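Local coordinates for putative Zn-dependent Alcohol Dehydrogenase (Rhodobacter sphaeroides, PDB 3IV6), which binds S-adenosylmethionine in a Rossmann-like domain and, despite its dehydrogenase name, is probably a methyltransferase, at residues A29-D33 against R34-I38; N116-L119 against I120-F123; T56-L59 against I60-A63. One frame throughout, in Å; residues are numbered along the deposited sequence.

Contact 1: A29-D33 against R34-I38. With SAM (S-adenosylmethionine), chain E.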
ATOM      1  N   ALA A  29      10.850   4.825  -2.276  1.00 27.51           N
ATOM      2  CA  ALA A  29       9.708   3.935  -2.251  1.00 29.03           C
ATOM      3  C   ALA A  29       8.956   4.136  -0.934  1.00 26.72           C
ATOM      4  O   ALA A  29       7.930   3.517  -0.690  1.00 29.02           O
ATOM      5  CB  ALA A  29      10.159   2.479  -2.441  1.00 24.64           C
ATOM      6  N   ARG A  30       9.494   4.994  -0.077  1.00 28.23           N
ATOM      7  CA  ARG A  30       8.789   5.396   1.132  1.00 31.25           C
ATOM      8  C   ARG A  30       8.591   6.898   1.130  1.00 28.92           C
ATOM      9  O   ARG A  30       9.257   7.604   0.382  1.00 32.01           O
ATOM     10  CB  ARG A  30       9.561   4.989   2.371  1.00 27.24           C
ATOM     11  CG  ARG A  30      10.903   5.575   2.475  1.00 27.23           C
ATOM     12  CD  ARG A  30      11.336   5.535   3.923  1.00 31.11           C
ATOM     13  NE  ARG A  30      12.748   5.847   4.128  1.00 34.09           N
ATOM     14  CZ  ARG A  30      13.750   5.032   3.791  1.00 37.17           C
ATOM     15  NH1 ARG A  30      13.478   3.859   3.201  1.00 38.37           N
ATOM     16  NH2 ARG A  30      15.024   5.400   4.024  1.00 31.34           N
ATOM     17  N   PRO A  31       7.679   7.402   1.968  1.00 30.31           N
ATOM     18  CA  PRO A  31       7.560   8.869   1.968  1.00 28.77           C
ATOM     19  C   PRO A  31       8.834   9.544   2.445  1.00 21.09           C
ATOM     20  O   PRO A  31       9.511   9.036   3.304  1.00 26.08           O
ATOM     21  CB  PRO A  31       6.392   9.138   2.923  1.00 24.54           C
ATOM     22  CG  PRO A  31       5.670   7.810   3.036  1.00 25.15           C
ATOM     23  CD  PRO A  31       6.673   6.749   2.826  1.00 28.13           C
ATOM     24  N   SER A  32       9.171  10.677   1.855  1.00 24.46           N
ATOM     25  CA  SER A  32      10.204  11.576   2.417  1.00 30.11           C
ATOM     26  C   SER A  32       9.791  12.267   3.752  1.00 28.67           C
ATOM     27  O   SER A  32       8.644  12.144   4.222  1.00 26.31           O
ATOM     28  CB  SER A  32      10.502  12.653   1.403  1.00 27.09           C
ATOM     29  OG  SER A  32       9.296  13.363   1.174  1.00 35.74           O
ATOM     30  N   ASP A  33      10.707  13.006   4.364  1.00 27.24           N
ATOM     31  CA  ASP A  33      10.317  13.793   5.538  1.00 32.07           C
ATOM     32  C   ASP A  33       9.103  14.700   5.224  1.00 32.85           C
ATOM     33  O   ASP A  33       8.073  14.636   5.909  1.00 26.81           O
ATOM     34  CB  ASP A  33      11.480  14.619   6.089  1.00 35.18           C
ATOM     35  CG  ASP A  33      12.602  13.765   6.686  1.00 43.21           C
ATOM     36  OD1 ASP A  33      12.463  12.517   6.785  1.00 46.77           O
ATOM     37  OD2 ASP A  33      13.639  14.370   7.053  1.00 49.10           O
ATOM     38  N   ARG A  34       9.211  15.502   4.168  1.00 26.66           N
ATOM     39  CA  ARG A  34       8.143  16.406   3.817  1.00 26.99           C
ATOM     40  C   ARG A  34       6.801  15.717   3.693  1.00 31.53           C
ATOM     41  O   ARG A  34       5.736  16.268   4.109  1.00 29.86           O
ATOM     42  CB  ARG A  34       8.458  17.073   2.488  1.00 28.33           C
ATOM     43  CG  ARG A  34       8.462  18.552   2.579  1.00 31.66           C
ATOM     44  CD  ARG A  34       9.785  19.047   3.208  1.00 37.46           C
ATOM     45  NE  ARG A  34       9.496  19.998   4.263  1.00 42.41           N
ATOM     46  CZ  ARG A  34      10.391  20.810   4.787  1.00 41.39           C
ATOM     47  NH1 ARG A  34      10.033  21.632   5.757  1.00 42.16           N
ATOM     48  NH2 ARG A  34      11.629  20.797   4.330  1.00 39.96           N
ATOM     49  N   GLU A  35       6.853  14.532   3.073  1.00 29.35           N
ATOM     50  CA  GLU A  35       5.644  13.776   2.778  1.00 26.96           C
ATOM     51  C   GLU A  35       5.021  13.142   4.033  1.00 24.82           C
ATOM     52  O   GLU A  35       3.797  13.085   4.154  1.00 21.75           O
ATOM     53  CB  GLU A  35       5.933  12.745   1.708  1.00 29.01           C
ATOM     54  CG  GLU A  35       6.202  13.378   0.383  1.00 32.35           C
ATOM     55  CD  GLU A  35       6.627  12.398  -0.679  1.00 34.97           C
ATOM     56  OE1 GLU A  35       7.193  11.320  -0.355  1.00 32.05           O
ATOM     57  OE2 GLU A  35       6.396  12.738  -1.853  1.00 34.98           O
ATOM     58  N   ASN A  36       5.864  12.667   4.952  1.00 21.49           N
ATOM     59  CA  ASN A  36       5.392  12.261   6.262  1.00 22.41           C
ATOM     60  C   ASN A  36       4.557  13.388   6.882  1.00 28.53           C
ATOM     61  O   ASN A  36       3.436  13.171   7.339  1.00 25.67           O
ATOM     62  CB  ASN A  36       6.559  11.906   7.186  1.00 25.57           C
ATOM     63  CG  ASN A  36       7.213  10.570   6.835  1.00 25.30           C
ATOM     64  OD1 ASN A  36       6.660   9.761   6.099  1.00 23.76           O
ATOM     65  ND2 ASN A  36       8.388  10.342   7.369  1.00 24.09           N
ATOM     66  N   ASP A  37       5.102  14.604   6.846  1.00 29.18           N
ATOM     67  CA  ASP A  37       4.408  15.795   7.298  1.00 23.17           C
ATOM     68  C   ASP A  37       3.055  16.064   6.606  1.00 24.87           C
ATOM     69  O   ASP A  37       2.064  16.390   7.261  1.00 28.47           O
ATOM     70  CB  ASP A  37       5.347  16.987   7.194  1.00 22.67           C
ATOM     71  CG  ASP A  37       6.512  16.886   8.158  1.00 32.58           C
ATOM     72  OD1 ASP A  37       6.512  15.937   8.988  1.00 35.73           O
ATOM     73  OD2 ASP A  37       7.431  17.741   8.092  1.00 35.13           O
ATOM     74  N   ILE A  38       3.000  15.932   5.292  1.00 20.26           N
ATOM     75  CA  ILE A  38       1.746  16.135   4.589  1.00 23.07           C
ATOM     76  C   ILE A  38       0.674  15.107   4.967  1.00 22.88           C
ATOM     77  O   ILE A  38      -0.509  15.423   5.028  1.00 25.44           O
ATOM     78  CB  ILE A  38       1.987  16.116   3.078  1.00 24.48           C
ATOM     79  CG1 ILE A  38       2.803  17.335   2.669  1.00 16.76           C
ATOM     80  CG2 ILE A  38       0.675  16.021   2.291  1.00 20.00           C
ATOM     81  CD1 ILE A  38       3.492  17.177   1.321  1.00 17.69           C
TER
HETATM   82  N   SAM E 301       5.785  -0.194   1.592  1.00 42.04           N
HETATM   83  CA  SAM E 301       5.651   1.077   0.904  1.00 38.72           C
HETATM   84  C   SAM E 301       5.773   2.236   1.869  1.00 30.22           C
HETATM   85  O   SAM E 301       5.942   2.094   3.088  1.00 27.19           O
HETATM   86  OXT SAM E 301       5.718   3.339   1.375  1.00 31.74           O
HETATM   87  CB  SAM E 301       4.368   1.132   0.083  1.00 37.81           C
HETATM   88  CG  SAM E 301       3.630  -0.203  -0.084  1.00 38.73           C
HETATM   89  SD  SAM E 301       2.568  -0.741   1.295  1.00 56.25           S
HETATM   90  CE  SAM E 301       2.891   0.493   2.587  1.00 34.75           C
HETATM   91  C5' SAM E 301       3.345  -2.305   1.837  1.00 32.16           C
HETATM   92  C4' SAM E 301       3.126  -2.760   3.275  1.00 32.85           C
HETATM   93  O4' SAM E 301       1.754  -3.047   3.482  1.00 31.89           O
HETATM   94  C3' SAM E 301       3.858  -4.049   3.605  1.00 36.31           C
HETATM   95  O3' SAM E 301       4.286  -3.940   4.942  1.00 34.93           O
HETATM   96  C2' SAM E 301       2.793  -5.125   3.551  1.00 34.20           C
HETATM   97  O2' SAM E 301       3.023  -6.140   4.505  1.00 33.84           O
HETATM   98  C1' SAM E 301       1.521  -4.372   3.897  1.00 27.21           C
HETATM   99  N9  SAM E 301       0.360  -4.909   3.174  1.00 21.57           N
HETATM  100  C8  SAM E 301       0.301  -5.197   1.835  1.00 23.23           C
HETATM  101  N7  SAM E 301      -0.931  -5.697   1.549  1.00 23.35           N
HETATM  102  C5  SAM E 301      -1.677  -5.738   2.689  1.00 24.76           C
HETATM  103  C6  SAM E 301      -2.995  -6.155   2.955  1.00 25.11           C
HETATM  104  N6  SAM E 301      -3.802  -6.643   2.009  1.00 21.75           N
HETATM  105  N1  SAM E 301      -3.454  -6.081   4.246  1.00 24.76           N
HETATM  106  C2  SAM E 301      -2.609  -5.615   5.246  1.00 27.24           C
HETATM  107  N3  SAM E 301      -1.326  -5.190   4.998  1.00 21.07           N
HETATM  108  C4  SAM E 301      -0.861  -5.252   3.728  1.00 22.55           C
HETATM  109  O   HOH W   1       9.242   9.497  -1.595  1.00 34.62           O
HETATM  110  O   HOH W   2       8.584   7.623   5.600  1.00 31.87           O
HETATM  111  O   HOH W   3       9.905  12.112   8.716  1.00 31.74           O
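Ser-32 O accepts from Asn-36 N in the first turn of helix 33-39, at 2.9 Å and an N-H...O angle of 170°, and one step on Asp-37 N bonds to Asp-33 O at 3.1 Å. These bonds, each spanning four residues, mark the point where 29-33, a loop leading away from the S-adenosylmethionine, winds into the helix 34-38 belongs to. Ser-32 is the N-cap, and with Glu-35 it forms a capping box. In one direction Ser-32 N donates to Glu-35 OE1 at 3.0 Å, meeting the carboxylate on its anti side and 27° out of its plane. The return bond, from Glu-35 N to Ser-32 OG, is weak at 3.3 Å; the hydroxyl is also hydrogen-bonded to Asp-247. Glu-35 can reach back because CG lies beside its own backbone N (chi1 -69°) and the chain is extended from there. Its OE2 takes the backbone N-H groups of Asp-247 and Ala-248. Pro-31 and Asn-36 cross at about a right angle, with Pro-31 CB near the amide oxygen. Three waters stitch the turn: one donates to Arg-30 O and Glu-35 OE1, a second to Pro-31 O and Asn-36 OD1, and a third accepts from Asn-36 ND2 at 2.7 Å while donating to Asp-33 OD1. At the pocket end, Pro-31 CD lies 3.8 Å from the ligand carboxylate oxygen OXT. With both oxygens of the buried Glu-35 met by donors, beside the N-terminal end of a helix, its negative charge is probably well stabilised.

Contact 2: N116-L119 against I120-F123. With SAM (S-adenosylmethionine), chain E.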
ATOM      1  N   ASN A 116      -2.257   5.436   4.543  1.00 19.59           N
ATOM      2  CA  ASN A 116      -1.324   4.502   3.909  1.00 19.54           C
ATOM      3  C   ASN A 116      -0.632   5.085   2.687  1.00 21.50           C
ATOM      4  O   ASN A 116      -1.228   5.897   1.954  1.00 24.59           O
ATOM      5  CB  ASN A 116      -1.995   3.161   3.584  1.00 22.52           C
ATOM      6  CG  ASN A 116      -3.305   3.318   2.810  1.00 23.17           C
ATOM      7  OD1 ASN A 116      -4.384   3.346   3.398  1.00 19.21           O
ATOM      8  ND2 ASN A 116      -3.210   3.370   1.487  1.00 20.94           N
ATOM      9  N   ASP A 117       0.630   4.699   2.496  1.00 20.91           N
ATOM     10  CA  ASP A 117       1.429   5.193   1.381  1.00 24.72           C
ATOM     11  C   ASP A 117       1.658   4.143   0.303  1.00 25.50           C
ATOM     12  O   ASP A 117       2.474   3.245   0.488  1.00 28.45           O
ATOM     13  CB  ASP A 117       2.788   5.696   1.861  1.00 26.08           C
ATOM     14  CG  ASP A 117       3.640   6.271   0.716  1.00 32.06           C
ATOM     15  OD1 ASP A 117       3.088   6.927  -0.203  1.00 28.97           O
ATOM     16  OD2 ASP A 117       4.872   6.089   0.752  1.00 32.48           O
ATOM     17  N   ARG A 118       0.957   4.277  -0.820  1.00 20.71           N
ATOM     18  CA  ARG A 118       1.179   3.438  -1.995  1.00 18.24           C
ATOM     19  C   ARG A 118       0.844   1.957  -1.759  1.00 24.78           C
ATOM     20  O   ARG A 118       1.398   1.044  -2.397  1.00 31.57           O
ATOM     21  CB  ARG A 118       2.590   3.641  -2.524  1.00 14.35           C
ATOM     22  CG  ARG A 118       2.731   4.918  -3.339  1.00 22.54           C
ATOM     23  CD  ARG A 118       4.187   5.242  -3.700  1.00 22.64           C
ATOM     24  NE  ARG A 118       4.976   5.846  -2.630  1.00 24.42           N
ATOM     25  CZ  ARG A 118       6.289   6.099  -2.735  1.00 31.43           C
ATOM     26  NH1 ARG A 118       6.908   5.785  -3.856  1.00 28.93           N
ATOM     27  NH2 ARG A 118       6.995   6.651  -1.735  1.00 31.02           N
ATOM     28  N   LEU A 119      -0.107   1.731  -0.864  1.00 22.66           N
ATOM     29  CA  LEU A 119      -0.558   0.394  -0.514  1.00 17.84           C
ATOM     30  C   LEU A 119      -1.518  -0.119  -1.581  1.00 22.18           C
ATOM     31  O   LEU A 119      -1.617  -1.298  -1.838  1.00 26.72           O
ATOM     32  CB  LEU A 119      -1.288   0.475   0.813  1.00 16.38           C
ATOM     33  CG  LEU A 119      -2.122  -0.728   1.178  1.00 17.24           C
ATOM     34  CD1 LEU A 119      -1.210  -1.942   1.330  1.00 15.67           C
ATOM     35  CD2 LEU A 119      -2.924  -0.446   2.436  1.00 17.19           C
ATOM     36  N   ILE A 120      -2.222   0.800  -2.214  1.00 22.75           N
ATOM     37  CA  ILE A 120      -3.215   0.469  -3.212  1.00 20.75           C
ATOM     38  C   ILE A 120      -2.515  -0.093  -4.443  1.00 20.68           C
ATOM     39  O   ILE A 120      -3.109  -0.817  -5.232  1.00 21.21           O
ATOM     40  CB  ILE A 120      -4.102   1.717  -3.536  1.00 19.70           C
ATOM     41  CG1 ILE A 120      -5.187   1.910  -2.472  1.00 14.22           C
ATOM     42  CG2 ILE A 120      -4.811   1.591  -4.902  1.00 22.71           C
ATOM     43  CD1 ILE A 120      -5.577   3.344  -2.346  1.00 20.31           C
ATOM     44  N   ASN A 121      -1.236   0.231  -4.589  1.00 20.38           N
ATOM     45  CA  ASN A 121      -0.471  -0.209  -5.737  1.00 22.15           C
ATOM     46  C   ASN A 121      -0.169  -1.721  -5.578  1.00 28.95           C
ATOM     47  O   ASN A 121       0.185  -2.409  -6.541  1.00 26.62           O
ATOM     48  CB  ASN A 121       0.814   0.611  -5.826  1.00 26.41           C
ATOM     49  CG  ASN A 121       0.590   2.017  -6.389  1.00 30.23           C
ATOM     50  OD1 ASN A 121       0.668   3.024  -5.666  1.00 26.10           O
ATOM     51  ND2 ASN A 121       0.330   2.090  -7.688  1.00 26.56           N
ATOM     52  N   ARG A 122      -0.322  -2.220  -4.349  1.00 23.08           N
ATOM     53  CA  ARG A 122      -0.122  -3.616  -4.048  1.00 20.84           C
ATOM     54  C   ARG A 122      -1.379  -4.432  -4.259  1.00 22.79           C
ATOM     55  O   ARG A 122      -1.415  -5.615  -3.889  1.00 23.50           O
ATOM     56  CB  ARG A 122       0.374  -3.811  -2.609  1.00 24.41           C
ATOM     57  CG  ARG A 122       1.789  -3.268  -2.341  1.00 23.18           C
ATOM     58  CD  ARG A 122       2.681  -3.426  -3.582  1.00 27.45           C
ATOM     59  NE  ARG A 122       3.375  -2.172  -3.846  1.00 35.61           N
ATOM     60  CZ  ARG A 122       3.520  -1.607  -5.036  1.00 32.63           C
ATOM     61  NH1 ARG A 122       3.044  -2.175  -6.121  1.00 27.06           N
ATOM     62  NH2 ARG A 122       4.157  -0.457  -5.127  1.00 45.65           N
ATOM     63  N   PHE A 123      -2.395  -3.808  -4.863  1.00 20.48           N
ATOM     64  CA  PHE A 123      -3.653  -4.484  -5.149  1.00 21.25           C
ATOM     65  C   PHE A 123      -4.001  -4.636  -6.624  1.00 23.71           C
ATOM     66  O   PHE A 123      -3.518  -3.910  -7.503  1.00 21.82           O
ATOM     67  CB  PHE A 123      -4.840  -3.786  -4.455  1.00 26.01           C
ATOM     68  CG  PHE A 123      -4.679  -3.613  -2.963  1.00 24.05           C
ATOM     69  CD1 PHE A 123      -4.124  -4.635  -2.175  1.00 19.59           C
ATOM     70  CD2 PHE A 123      -5.112  -2.445  -2.343  1.00 21.50           C
ATOM     71  CE1 PHE A 123      -3.957  -4.498  -0.825  1.00 16.35           C
ATOM     72  CE2 PHE A 123      -4.967  -2.291  -0.954  1.00 22.21           C
ATOM     73  CZ  PHE A 123      -4.366  -3.345  -0.190  1.00 20.60           C
TER
HETATM   74  N   SAM E 301       5.785  -0.194   1.592  1.00 42.04           N
HETATM   75  CA  SAM E 301       5.651   1.077   0.904  1.00 38.72           C
HETATM   76  C   SAM E 301       5.773   2.236   1.869  1.00 30.22           C
HETATM   77  O   SAM E 301       5.942   2.094   3.088  1.00 27.19           O
HETATM   78  OXT SAM E 301       5.718   3.339   1.375  1.00 31.74           O
HETATM   79  CB  SAM E 301       4.368   1.132   0.083  1.00 37.81           C
HETATM   80  CG  SAM E 301       3.630  -0.203  -0.084  1.00 38.73           C
HETATM   81  SD  SAM E 301       2.568  -0.741   1.295  1.00 56.25           S
HETATM   82  CE  SAM E 301       2.891   0.493   2.587  1.00 34.75           C
HETATM   83  C5' SAM E 301       3.345  -2.305   1.837  1.00 32.16           C
HETATM   84  C4' SAM E 301       3.126  -2.760   3.275  1.00 32.85           C
HETATM   85  O4' SAM E 301       1.754  -3.047   3.482  1.00 31.89           O
HETATM   86  C3' SAM E 301       3.858  -4.049   3.605  1.00 36.31           C
HETATM   87  O3' SAM E 301       4.286  -3.940   4.942  1.00 34.93           O
HETATM   88  C2' SAM E 301       2.793  -5.125   3.551  1.00 34.20           C
HETATM   89  O2' SAM E 301       3.023  -6.140   4.505  1.00 33.84           O
HETATM   90  C1' SAM E 301       1.521  -4.372   3.897  1.00 27.21           C
HETATM   91  N9  SAM E 301       0.360  -4.909   3.174  1.00 21.57           N
HETATM   92  C8  SAM E 301       0.301  -5.197   1.835  1.00 23.23           C
HETATM   93  N7  SAM E 301      -0.931  -5.697   1.549  1.00 23.35           N
HETATM   94  C5  SAM E 301      -1.677  -5.738   2.689  1.00 24.76           C
HETATM   95  C6  SAM E 301      -2.995  -6.155   2.955  1.00 25.11           C
HETATM   96  N6  SAM E 301      -3.802  -6.643   2.009  1.00 21.75           N
HETATM   97  N1  SAM E 301      -3.454  -6.081   4.246  1.00 24.76           N
HETATM   98  C2  SAM E 301      -2.609  -5.615   5.246  1.00 27.24           C
HETATM   99  N3  SAM E 301      -1.326  -5.190   4.998  1.00 21.07           N
HETATM  100  C4  SAM E 301      -0.861  -5.252   3.728  1.00 22.55           C
HETATM  101  O   HOH W   4      -2.134   3.645  -0.775  1.00 17.65           O
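Leu-119 and Phe-123 meet round a tight turn beside the adenine of S-adenosylmethionine, in the loop that follows strand 113-117, the fourth strand of a Rossmann-like sheet with the order 3-2-1-4-5-7-6 known from class I methyltransferases. Leu-119 CG touches Phe-123 CZ at 3.7 Å, the two side chains meeting at a slant. Leu-119 O stands 3.5 Å above one face of the Phe-123 ring, over its centre. Both residues also touch the ligand: Leu-119 CD1 comes within 3.6 Å of C8 of the adenine, while the adenine N6 sits at the edge of the Phe-123 ring, near its plane. Leu-119 reaches the base with CG swung opposite its backbone N (chi1 165°). The turn itself is held by Arg-122 N, which donates to Leu-119 O at 3.0 Å, and by Phe-123 N bonding to Ile-120 O; the three-residue spacing fits the 3-10 geometry of 120-122. Two residues further round the turn from Leu-119, the Asn-121 amide stands almost perpendicular to the Arg-118 guanidinium (planes 87° apart), with Asn-121 OD1 3.6 Å from Arg-118 CG. Arg-118 NE forms a salt bridge to Asp-117 OD1 at 3.3 Å, the oxygen being met from above the carboxylate plane. In the next shell, Ala-28 O takes Arg-118 NH1, Ser-147 OG bonds to Asp-117 OD1, and Lys-149 N donates to Asn-121 OD1. Arg-122 is anchored by a salt bridge to Glu-214 and a hydrogen bond to Tyr-153. A water accepts from Ile-120 N at 3.2 Å.

Contact 3: T56-L59 against I60-A63. With SAM (S-adenosylmethionine), chain E.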
ATOM      1  N   THR A  56       5.933   1.217   6.705  1.00 24.56           N
ATOM      2  CA  THR A  56       6.113   2.675   6.733  1.00 25.58           C
ATOM      3  C   THR A  56       6.577   3.170   8.110  1.00 26.54           C
ATOM      4  O   THR A  56       5.907   3.974   8.796  1.00 18.96           O
ATOM      5  CB  THR A  56       4.844   3.443   6.288  1.00 21.86           C
ATOM      6  OG1 THR A  56       4.086   2.624   5.394  1.00 25.91           O
ATOM      7  CG2 THR A  56       5.219   4.711   5.556  1.00 19.30           C
ATOM      8  N   ARG A  57       7.779   2.717   8.458  1.00 24.33           N
ATOM      9  CA  ARG A  57       8.335   2.906   9.779  1.00 28.22           C
ATOM     10  C   ARG A  57       8.565   4.362  10.208  1.00 31.06           C
ATOM     11  O   ARG A  57       8.436   4.670  11.391  1.00 31.40           O
ATOM     12  CB  ARG A  57       9.619   2.087   9.928  1.00 26.13           C
ATOM     13  CG  ARG A  57      10.276   2.267  11.270  1.00 26.50           C
ATOM     14  CD  ARG A  57      11.455   3.173  11.154  1.00 33.35           C
ATOM     15  NE  ARG A  57      11.945   3.542  12.475  1.00 44.99           N
ATOM     16  CZ  ARG A  57      13.065   3.076  13.022  1.00 49.50           C
ATOM     17  NH1 ARG A  57      13.860   2.231  12.362  1.00 42.33           N
ATOM     18  NH2 ARG A  57      13.397   3.479  14.240  1.00 54.05           N
ATOM     19  N   PHE A  58       8.899   5.246   9.267  1.00 25.66           N
ATOM     20  CA  PHE A  58       9.231   6.624   9.637  1.00 27.85           C
ATOM     21  C   PHE A  58       7.982   7.489   9.715  1.00 28.99           C
ATOM     22  O   PHE A  58       7.880   8.357  10.577  1.00 25.98           O
ATOM     23  CB  PHE A  58      10.337   7.218   8.735  1.00 26.11           C
ATOM     24  CG  PHE A  58      11.597   6.398   8.754  1.00 29.30           C
ATOM     25  CD1 PHE A  58      12.328   6.271   9.925  1.00 26.73           C
ATOM     26  CD2 PHE A  58      12.007   5.684   7.634  1.00 27.82           C
ATOM     27  CE1 PHE A  58      13.467   5.482   9.964  1.00 27.04           C
ATOM     28  CE2 PHE A  58      13.129   4.901   7.672  1.00 27.20           C
ATOM     29  CZ  PHE A  58      13.860   4.799   8.839  1.00 27.93           C
ATOM     30  N   LEU A  59       7.018   7.213   8.839  1.00 27.91           N
ATOM     31  CA  LEU A  59       5.694   7.802   8.969  1.00 21.60           C
ATOM     32  C   LEU A  59       5.061   7.440  10.313  1.00 23.72           C
ATOM     33  O   LEU A  59       4.516   8.276  11.007  1.00 24.09           O
ATOM     34  CB  LEU A  59       4.783   7.337   7.848  1.00 18.67           C
ATOM     35  CG  LEU A  59       3.357   7.799   8.102  1.00 18.45           C
ATOM     36  CD1 LEU A  59       3.308   9.337   8.157  1.00 19.06           C
ATOM     37  CD2 LEU A  59       2.494   7.315   6.990  1.00 21.98           C
ATOM     38  N   ILE A  60       5.151   6.183  10.699  1.00 28.94           N
ATOM     39  CA  ILE A  60       4.558   5.787  11.958  1.00 25.77           C
ATOM     40  C   ILE A  60       5.243   6.518  13.107  1.00 25.65           C
ATOM     41  O   ILE A  60       4.600   6.926  14.064  1.00 29.08           O
ATOM     42  CB  ILE A  60       4.606   4.252  12.100  1.00 24.05           C
ATOM     43  CG1 ILE A  60       3.597   3.611  11.125  1.00 21.04           C
ATOM     44  CG2 ILE A  60       4.376   3.810  13.545  1.00 16.99           C
ATOM     45  CD1 ILE A  60       4.059   2.232  10.496  1.00 24.00           C
ATOM     46  N   GLU A  61       6.548   6.726  12.991  1.00 26.85           N
ATOM     47  CA  GLU A  61       7.329   7.308  14.084  1.00 27.84           C
ATOM     48  C   GLU A  61       7.051   8.816  14.257  1.00 30.45           C
ATOM     49  O   GLU A  61       7.053   9.314  15.380  1.00 33.49           O
ATOM     50  CB  GLU A  61       8.805   7.019  13.862  1.00 28.29           C
ATOM     51  CG  GLU A  61       9.747   7.393  14.979  1.00 42.31           C
ATOM     52  CD  GLU A  61      11.155   6.836  14.723  1.00 61.37           C
ATOM     53  OE1 GLU A  61      11.301   5.945  13.837  1.00 51.08           O
ATOM     54  OE2 GLU A  61      12.108   7.274  15.412  1.00 60.92           O
ATOM     55  N   LYS A  62       6.802   9.536  13.159  1.00 27.22           N
ATOM     56  CA  LYS A  62       6.382  10.931  13.233  1.00 30.75           C
ATOM     57  C   LYS A  62       4.968  11.062  13.808  1.00 35.14           C
ATOM     58  O   LYS A  62       4.667  12.016  14.532  1.00 33.99           O
ATOM     59  CB  LYS A  62       6.470  11.632  11.879  1.00 28.75           C
ATOM     60  CG  LYS A  62       7.889  11.912  11.415  1.00 37.74           C
ATOM     61  CD  LYS A  62       8.775  12.513  12.494  1.00 49.74           C
ATOM     62  CE  LYS A  62      10.087  13.035  11.888  1.00 60.17           C
ATOM     63  NZ  LYS A  62      10.774  14.117  12.651  1.00 51.42           N
ATOM     64  N   ALA A  63       4.109  10.098  13.492  1.00 30.70           N
ATOM     65  CA  ALA A  63       2.772  10.029  14.064  1.00 25.75           C
ATOM     66  C   ALA A  63       2.824   9.938  15.560  1.00 28.19           C
ATOM     67  O   ALA A  63       2.060  10.622  16.237  1.00 26.57           O
ATOM     68  CB  ALA A  63       2.062   8.843  13.562  1.00 24.16           C
TER
HETATM   69  N   SAM E 301       5.785  -0.194   1.592  1.00 42.04           N
HETATM   70  CA  SAM E 301       5.651   1.077   0.904  1.00 38.72           C
HETATM   71  C   SAM E 301       5.773   2.236   1.869  1.00 30.22           C
HETATM   72  O   SAM E 301       5.942   2.094   3.088  1.00 27.19           O
HETATM   73  OXT SAM E 301       5.718   3.339   1.375  1.00 31.74           O
HETATM   74  CB  SAM E 301       4.368   1.132   0.083  1.00 37.81           C
HETATM   75  CG  SAM E 301       3.630  -0.203  -0.084  1.00 38.73           C
HETATM   76  SD  SAM E 301       2.568  -0.741   1.295  1.00 56.25           S
HETATM   77  CE  SAM E 301       2.891   0.493   2.587  1.00 34.75           C
HETATM   78  C5' SAM E 301       3.345  -2.305   1.837  1.00 32.16           C
HETATM   79  C4' SAM E 301       3.126  -2.760   3.275  1.00 32.85           C
HETATM   80  O4' SAM E 301       1.754  -3.047   3.482  1.00 31.89           O
HETATM   81  C3' SAM E 301       3.858  -4.049   3.605  1.00 36.31           C
HETATM   82  O3' SAM E 301       4.286  -3.940   4.942  1.00 34.93           O
HETATM   83  C2' SAM E 301       2.793  -5.125   3.551  1.00 34.20           C
HETATM   84  O2' SAM E 301       3.023  -6.140   4.505  1.00 33.84           O
HETATM   85  C1' SAM E 301       1.521  -4.372   3.897  1.00 27.21           C
HETATM   86  N9  SAM E 301       0.360  -4.909   3.174  1.00 21.57           N
HETATM   87  C8  SAM E 301       0.301  -5.197   1.835  1.00 23.23           C
HETATM   88  N7  SAM E 301      -0.931  -5.697   1.549  1.00 23.35           N
HETATM   89  C5  SAM E 301      -1.677  -5.738   2.689  1.00 24.76           C
HETATM   90  C6  SAM E 301      -2.995  -6.155   2.955  1.00 25.11           C
HETATM   91  N6  SAM E 301      -3.802  -6.643   2.009  1.00 21.75           N
HETATM   92  N1  SAM E 301      -3.454  -6.081   4.246  1.00 24.76           N
HETATM   93  C2  SAM E 301      -2.609  -5.615   5.246  1.00 27.24           C
HETATM   94  N3  SAM E 301      -1.326  -5.190   4.998  1.00 21.07           N
HETATM   95  C4  SAM E 301      -0.861  -5.252   3.728  1.00 22.55           C
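Thr-56, the N-cap residue, meets Ile-60 in the first turn of helix 57-65, the helix of the beta-alpha-beta unit formed with strands 48-52 and 69-74, next to the ligand in this Rossmann-like fold. The main-chain bonds are helical: Ile-60 N to Thr-56 O is 3.0 Å, Lys-62 N to Phe-58 O is also 3.0 Å, and Ala-63 N follows to Leu-59 O. Between them Glu-61 N to Arg-57 O is less straight, with an N-H...O angle of 136°. The Thr-56 side chain makes no capping bond; OG1 instead lies 3.0 Å from O of S-adenosylmethionine, where its one proton could go either to that oxygen or to Gly-53 O. The charged pair is Arg-57 and Glu-61, side by side and pointing the same way, their planes 26° apart. A bend at chi2 (-103°) brings the guanidinium alongside Glu-61, one turn further along the helix, where NE forms a salt bridge with Glu-61 OE1 at 2.8 Å, and NH2 adds a weak bond to the same oxygen. An alanine here is likely to cost Glu-61 OE1 this salt bridge and to strip cover from the Phe-58 ring. That apolar contact is made by Arg-57 CD, which sits 3.3 Å above one ring face, offset toward the rim.

How the contacts relate
From the N terminus the three contacts come in series, contact 1, then contact 3, then contact 2; none nests in or crosses another. Each joins adjoining segments, so it closes only a local turn: the start of helix 33-39, the start of helix 57-65, and the loop between strand 113-117 and helix 125-139. Contact 1 touches both of the others. Asn-36 packs on Leu-59 and Arg-30 on Phe-58, tying the two helix starts together, while the Arg-30 carbonyl lies beside Arg-118. Contacts 2 and 3 do not touch, their nearest atoms being about 5 Å apart. S-adenosylmethionine, touched by all three, connects these parts of the fold.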